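Local coordinates for putative arsenate reductase (Streptococcus mutans UA159, PDB 3FZ4), which probably works as a thiol-dependent reductase of the ArsC family, possibly on arsenate, using a redox-active cysteine pair on a thioredoxin-like fold, at residues A[4-15]-A[93-103]. The protein carries 1 engineered substitution. Sequence-based numbering, arbitrary orientation.
Sequences MLTFYEYPKCST and MLIKRPLLVKE
Thr6 and Tyr8 each exchange a pair of backbone hydrogen bonds with Val101 and Leu99, which zips strands 5-9 and 99-102 together antiparallel. The bond from Thr6 N to Val101 O is short and nearly straight (2.8 Å, 169°), and Glu103 N to Met4 O continues the register past the strand end.

Side chains pack on both faces. On one, Phe7 CE1 rests 3.6 Å from Pro98 CB and Leu5 CD2 packs on the aliphatic CB and CG of Lys102; on the other, the edge of the Tyr8 ring meets Val101 CG2 while Tyr8 CB abuts Leu99.

Beyond the strands, Arg97 reaches toward the loop that carries Cys13. Its CG sits between backbone N and carbonyl carbon (chi1 53°), and the chain then runs straight, so that Tyr10 CD2 lies over the centre of one guanidinium face, the two planes 44° apart. Cys13 SG is in plane at the guanidinium edge, 3.5 Å from Arg97 NE. Arg97 NH1 makes only a weak hydrogen bond to Lys12 O (3.3 Å). The Tyr10 ring, tethered through OH to Lys36, receives selenomethionine Met93 over one face, SE 3.9 Å from the centroid, and Pro11 on the other.

Pro98 follows a cis peptide, the cis-proline hallmark of thioredoxin folds, and its CD lies 3.3 Å from Thr15 OG1. One water joins that hydroxyl to Arg97 O.

Cys13, disulfide-bonded to Cys16, precedes helix 14-26, whose Ala19 and Leu23 pack on Phe7. Strands 30-34 and 105-109 flank the pair, making these the two central strands of the sheet.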
loop_
_atom_site.group_PDB
_atom_site.type_symbol
_atom_site.label_atom_id
_atom_site.label_comp_id
_atom_site.label_asym_id
_atom_site.label_seq_id
_atom_site.Cartn_x
_atom_site.Cartn_y
_atom_site.Cartn_z
HETATM N N MSE A 4 15.715 -0.367 5.471
HETATM C CA MSE A 4 15.384 -1.036 4.222
HETATM C C MSE A 4 13.873 -1.168 4.072
HETATM O O MSE A 4 13.360 -1.086 2.948
HETATM C CB MSE A 4 15.996 -2.427 4.169
HETATM C CG MSE A 4 17.436 -2.439 3.742
HETATM SE SE MSE A 4 17.924 -4.206 3.169
HETATM C CE MSE A 4 17.225 -5.115 4.744
ATOM N N LEU A 5 13.164 -1.374 5.195
ATOM C CA LEU A 5 11.693 -1.541 5.162
ATOM C C LEU A 5 10.959 -0.257 5.451
ATOM O O LEU A 5 11.250 0.467 6.425
ATOM C CB LEU A 5 11.178 -2.598 6.142
ATOM C CG LEU A 5 11.635 -4.033 5.954
ATOM C CD1 LEU A 5 11.082 -4.862 7.062
ATOM C CD2 LEU A 5 11.164 -4.600 4.620
ATOM N N THR A 6 9.998 0.033 4.576
ATOM C CA THR A 6 9.057 1.139 4.762
ATOM C C THR A 6 7.653 0.530 4.966
ATOM O O THR A 6 7.252 -0.373 4.214
ATOM C CB THR A 6 9.074 2.092 3.565
ATOM O OG1 THR A 6 10.431 2.513 3.376
ATOM C CG2 THR A 6 8.213 3.258 3.801
ATOM N N PHE A 7 6.975 0.981 6.014
ATOM C CA PHE A 7 5.673 0.453 6.422
ATOM C C PHE A 7 4.657 1.587 6.333
ATOM O O PHE A 7 4.742 2.548 7.094
ATOM C CB PHE A 7 5.790 -0.091 7.854
ATOM C CG PHE A 7 4.505 -0.584 8.434
ATOM C CD1 PHE A 7 3.860 -1.721 7.907
ATOM C CD2 PHE A 7 3.938 0.090 9.527
ATOM C CE1 PHE A 7 2.666 -2.178 8.501
ATOM C CE2 PHE A 7 2.754 -0.374 10.122
ATOM C CZ PHE A 7 2.100 -1.482 9.591
ATOM N N TYR A 8 3.742 1.487 5.375
ATOM C CA TYR A 8 2.710 2.510 5.213
ATOM C C TYR A 8 1.461 2.108 5.978
ATOM O O TYR A 8 0.952 0.993 5.812
ATOM C CB TYR A 8 2.362 2.690 3.750
ATOM C CG TYR A 8 3.387 3.440 2.977
ATOM C CD1 TYR A 8 3.323 4.819 2.921
ATOM C CD2 TYR A 8 4.402 2.787 2.277
ATOM C CE1 TYR A 8 4.274 5.553 2.236
ATOM C CE2 TYR A 8 5.348 3.525 1.539
ATOM C CZ TYR A 8 5.264 4.913 1.545
ATOM O OH TYR A 8 6.197 5.673 0.849
ATOM N N GLU A 9 0.962 3.010 6.817
ATOM C CA GLU A 9 -0.113 2.682 7.762
ATOM C C GLU A 9 -1.013 3.893 7.945
ATOM O O GLU A 9 -0.771 4.952 7.382
ATOM C CB GLU A 9 0.475 2.244 9.115
ATOM C CG GLU A 9 1.357 3.317 9.755
ATOM C CD GLU A 9 1.608 3.068 11.217
ATOM O OE1 GLU A 9 0.839 2.307 11.815
ATOM O OE2 GLU A 9 2.568 3.625 11.743
ATOM N N TYR A 10 -2.041 3.735 8.763
ATOM C CA TYR A 10 -2.986 4.804 9.085
ATOM C C TYR A 10 -3.520 4.530 10.498
ATOM O O TYR A 10 -3.657 3.377 10.859
ATOM C CB TYR A 10 -4.098 4.770 8.028
ATOM C CG TYR A 10 -5.057 5.917 8.139
ATOM C CD1 TYR A 10 -4.648 7.238 7.909
ATOM C CD2 TYR A 10 -6.396 5.684 8.442
ATOM C CE1 TYR A 10 -5.563 8.318 8.040
ATOM C CE2 TYR A 10 -7.312 6.738 8.542
ATOM C CZ TYR A 10 -6.887 8.039 8.340
ATOM O OH TYR A 10 -7.796 9.070 8.458
ATOM N N PRO A 11 -3.836 5.584 11.291
ATOM C CA PRO A 11 -4.281 5.315 12.680
ATOM C C PRO A 11 -5.547 4.481 12.782
ATOM O O PRO A 11 -5.608 3.592 13.651
ATOM C CB PRO A 11 -4.520 6.726 13.245
ATOM C CG PRO A 11 -3.517 7.562 12.482
ATOM C CD PRO A 11 -3.672 7.038 11.069
ATOM N N LYS A 12 -6.536 4.739 11.934
ATOM C CA LYS A 12 -7.786 3.969 11.972
ATOM C C LYS A 12 -7.668 2.823 10.987
ATOM O O LYS A 12 -8.207 2.847 9.864
ATOM C CB LYS A 12 -8.995 4.840 11.637
ATOM C CG LYS A 12 -10.324 4.138 11.918
ATOM C CD LYS A 12 -11.556 4.948 11.483
ATOM C CE LYS A 12 -12.765 4.031 11.295
ATOM N NZ LYS A 12 -13.283 3.480 12.571
ATOM N N CYS A 13 -6.911 1.823 11.398
ATOM C CA CYS A 13 -6.611 0.705 10.502
ATOM C C CYS A 13 -6.243 -0.462 11.383
ATOM O O CYS A 13 -5.117 -0.572 11.879
ATOM C CB CYS A 13 -5.440 1.052 9.589
ATOM S SG CYS A 13 -4.905 -0.284 8.491
ATOM N N SER A 14 -7.191 -1.369 11.573
ATOM C CA SER A 14 -6.905 -2.469 12.481
ATOM C C SER A 14 -5.845 -3.442 11.934
ATOM O O SER A 14 -5.029 -4.011 12.722
ATOM C CB SER A 14 -8.196 -3.207 12.828
ATOM O OG SER A 14 -8.672 -3.901 11.707
ATOM N N THR A 15 -5.830 -3.628 10.615
ATOM C CA THR A 15 -4.840 -4.553 10.034
ATOM C C THR A 15 -3.472 -3.940 10.173
ATOM O O THR A 15 -2.499 -4.647 10.423
ATOM C CB THR A 15 -5.013 -4.960 8.524
ATOM O OG1 THR A 15 -5.220 -3.786 7.725
ATOM C CG2 THR A 15 -6.128 -6.004 8.318
HETATM N N MSE A 93 -5.968 7.732 0.990
HETATM C CA MSE A 93 -7.116 6.949 1.436
HETATM C C MSE A 93 -7.595 5.993 0.353
HETATM O O MSE A 93 -8.373 5.089 0.644
HETATM C CB MSE A 93 -8.290 7.849 1.832
HETATM C CG MSE A 93 -8.075 8.665 3.111
HETATM SE SE MSE A 93 -7.610 7.640 4.730
HETATM C CE MSE A 93 -5.708 7.385 4.398
ATOM N N LEU A 94 -7.143 6.199 -0.887
ATOM C CA LEU A 94 -7.460 5.305 -2.015
ATOM C C LEU A 94 -6.575 4.081 -2.069
ATOM O O LEU A 94 -6.915 3.122 -2.745
ATOM C CB LEU A 94 -7.311 6.051 -3.348
ATOM C CG LEU A 94 -8.451 7.010 -3.669
ATOM C CD1 LEU A 94 -8.163 7.845 -4.930
ATOM C CD2 LEU A 94 -9.755 6.205 -3.789
ATOM N N ILE A 95 -5.453 4.116 -1.353
ATOM C CA ILE A 95 -4.438 3.083 -1.474
ATOM C C ILE A 95 -4.704 1.963 -0.431
ATOM O O ILE A 95 -5.056 2.238 0.714
ATOM C CB ILE A 95 -2.995 3.655 -1.255
ATOM C CG1 ILE A 95 -2.767 4.883 -2.123
ATOM C CG2 ILE A 95 -1.948 2.569 -1.454
ATOM C CD1 ILE A 95 -1.451 5.550 -1.893
ATOM N N LYS A 96 -4.584 0.711 -0.844
ATOM C CA LYS A 96 -4.696 -0.416 0.072
ATOM C C LYS A 96 -3.654 -0.247 1.184
ATOM O O LYS A 96 -2.518 0.165 0.894
ATOM C CB LYS A 96 -4.412 -1.675 -0.730
ATOM C CG LYS A 96 -4.471 -2.947 0.057
ATOM C CD LYS A 96 -5.837 -3.187 0.652
ATOM C CE LYS A 96 -5.930 -4.613 1.149
ATOM N NZ LYS A 96 -7.141 -4.894 1.961
ATOM N N ARG A 97 -4.011 -0.608 2.414
ATOM C CA ARG A 97 -3.050 -0.494 3.528
ATOM C C ARG A 97 -3.240 -1.711 4.434
ATOM O O ARG A 97 -4.318 -2.322 4.414
ATOM C CB ARG A 97 -3.246 0.806 4.326
ATOM C CG ARG A 97 -4.675 0.975 4.794
ATOM C CD ARG A 97 -4.830 2.183 5.650
ATOM N NE ARG A 97 -6.135 2.216 6.294
ATOM C CZ ARG A 97 -7.148 2.978 5.902
ATOM N NH1 ARG A 97 -8.280 2.938 6.592
ATOM N NH2 ARG A 97 -7.020 3.792 4.863
ATOM N N PRO A 98 -2.215 -2.102 5.180
ATOM C CA PRO A 98 -0.852 -1.567 5.108
ATOM C C PRO A 98 -0.112 -1.944 3.836
ATOM O O PRO A 98 -0.538 -2.838 3.083
ATOM C CB PRO A 98 -0.163 -2.201 6.309
ATOM C CG PRO A 98 -0.913 -3.506 6.514
ATOM C CD PRO A 98 -2.345 -3.208 6.142
ATOM N N LEU A 99 1.013 -1.270 3.599
ATOM C CA LEU A 99 1.960 -1.686 2.570
ATOM C C LEU A 99 3.304 -1.869 3.230
ATOM O O LEU A 99 3.679 -1.099 4.120
ATOM C CB LEU A 99 2.163 -0.616 1.512
ATOM C CG LEU A 99 0.941 -0.085 0.799
ATOM C CD1 LEU A 99 1.348 1.110 -0.081
ATOM C CD2 LEU A 99 0.282 -1.180 -0.039
ATOM N N LEU A 100 3.999 -2.928 2.829
ATOM C CA LEU A 100 5.380 -3.148 3.231
ATOM C C LEU A 100 6.259 -3.102 1.998
ATOM O O LEU A 100 5.975 -3.763 1.004
ATOM C CB LEU A 100 5.512 -4.469 3.992
ATOM C CG LEU A 100 6.843 -4.674 4.715
ATOM C CD1 LEU A 100 6.968 -3.720 5.877
ATOM C CD2 LEU A 100 6.991 -6.114 5.176
ATOM N N VAL A 101 7.283 -2.259 2.063
ATOM C CA VAL A 101 8.132 -1.910 0.929
ATOM C C VAL A 101 9.567 -2.140 1.357
ATOM O O VAL A 101 9.946 -1.763 2.454
ATOM C CB VAL A 101 7.875 -0.455 0.520
ATOM C CG1 VAL A 101 8.751 -0.035 -0.662
ATOM C CG2 VAL A 101 6.401 -0.237 0.193
ATOM N N LYS A 102 10.364 -2.759 0.486
ATOM C CA LYS A 102 11.775 -3.024 0.796
ATOM C C LYS A 102 12.625 -2.397 -0.286
ATOM O O LYS A 102 12.520 -2.758 -1.454
ATOM C CB LYS A 102 12.085 -4.522 0.905
ATOM C CG LYS A 102 13.467 -4.817 1.501
ATOM C CD LYS A 102 13.660 -6.316 1.745
ATOM C CE LYS A 102 13.648 -7.105 0.419
ATOM N NZ LYS A 102 14.084 -8.533 0.567
ATOM N N GLU A 103 13.450 -1.433 0.113
ATOM C CA GLU A 103 14.311 -0.718 -0.842
ATOM C C GLU A 103 13.509 -0.256 -2.064
ATOM O O GLU A 103 13.916 -0.414 -3.209
ATOM C CB GLU A 103 15.545 -1.543 -1.244
ATOM C CG GLU A 103 16.365 -1.933 -0.016
ATOM C CD GLU A 103 17.653 -2.699 -0.292
ATOM O OE1 GLU A 103 17.673 -3.617 -1.138
ATOM O OE2 GLU A 103 18.648 -2.388 0.386
HETATM O O HOH W 1 -5.780 -4.516 5.076
#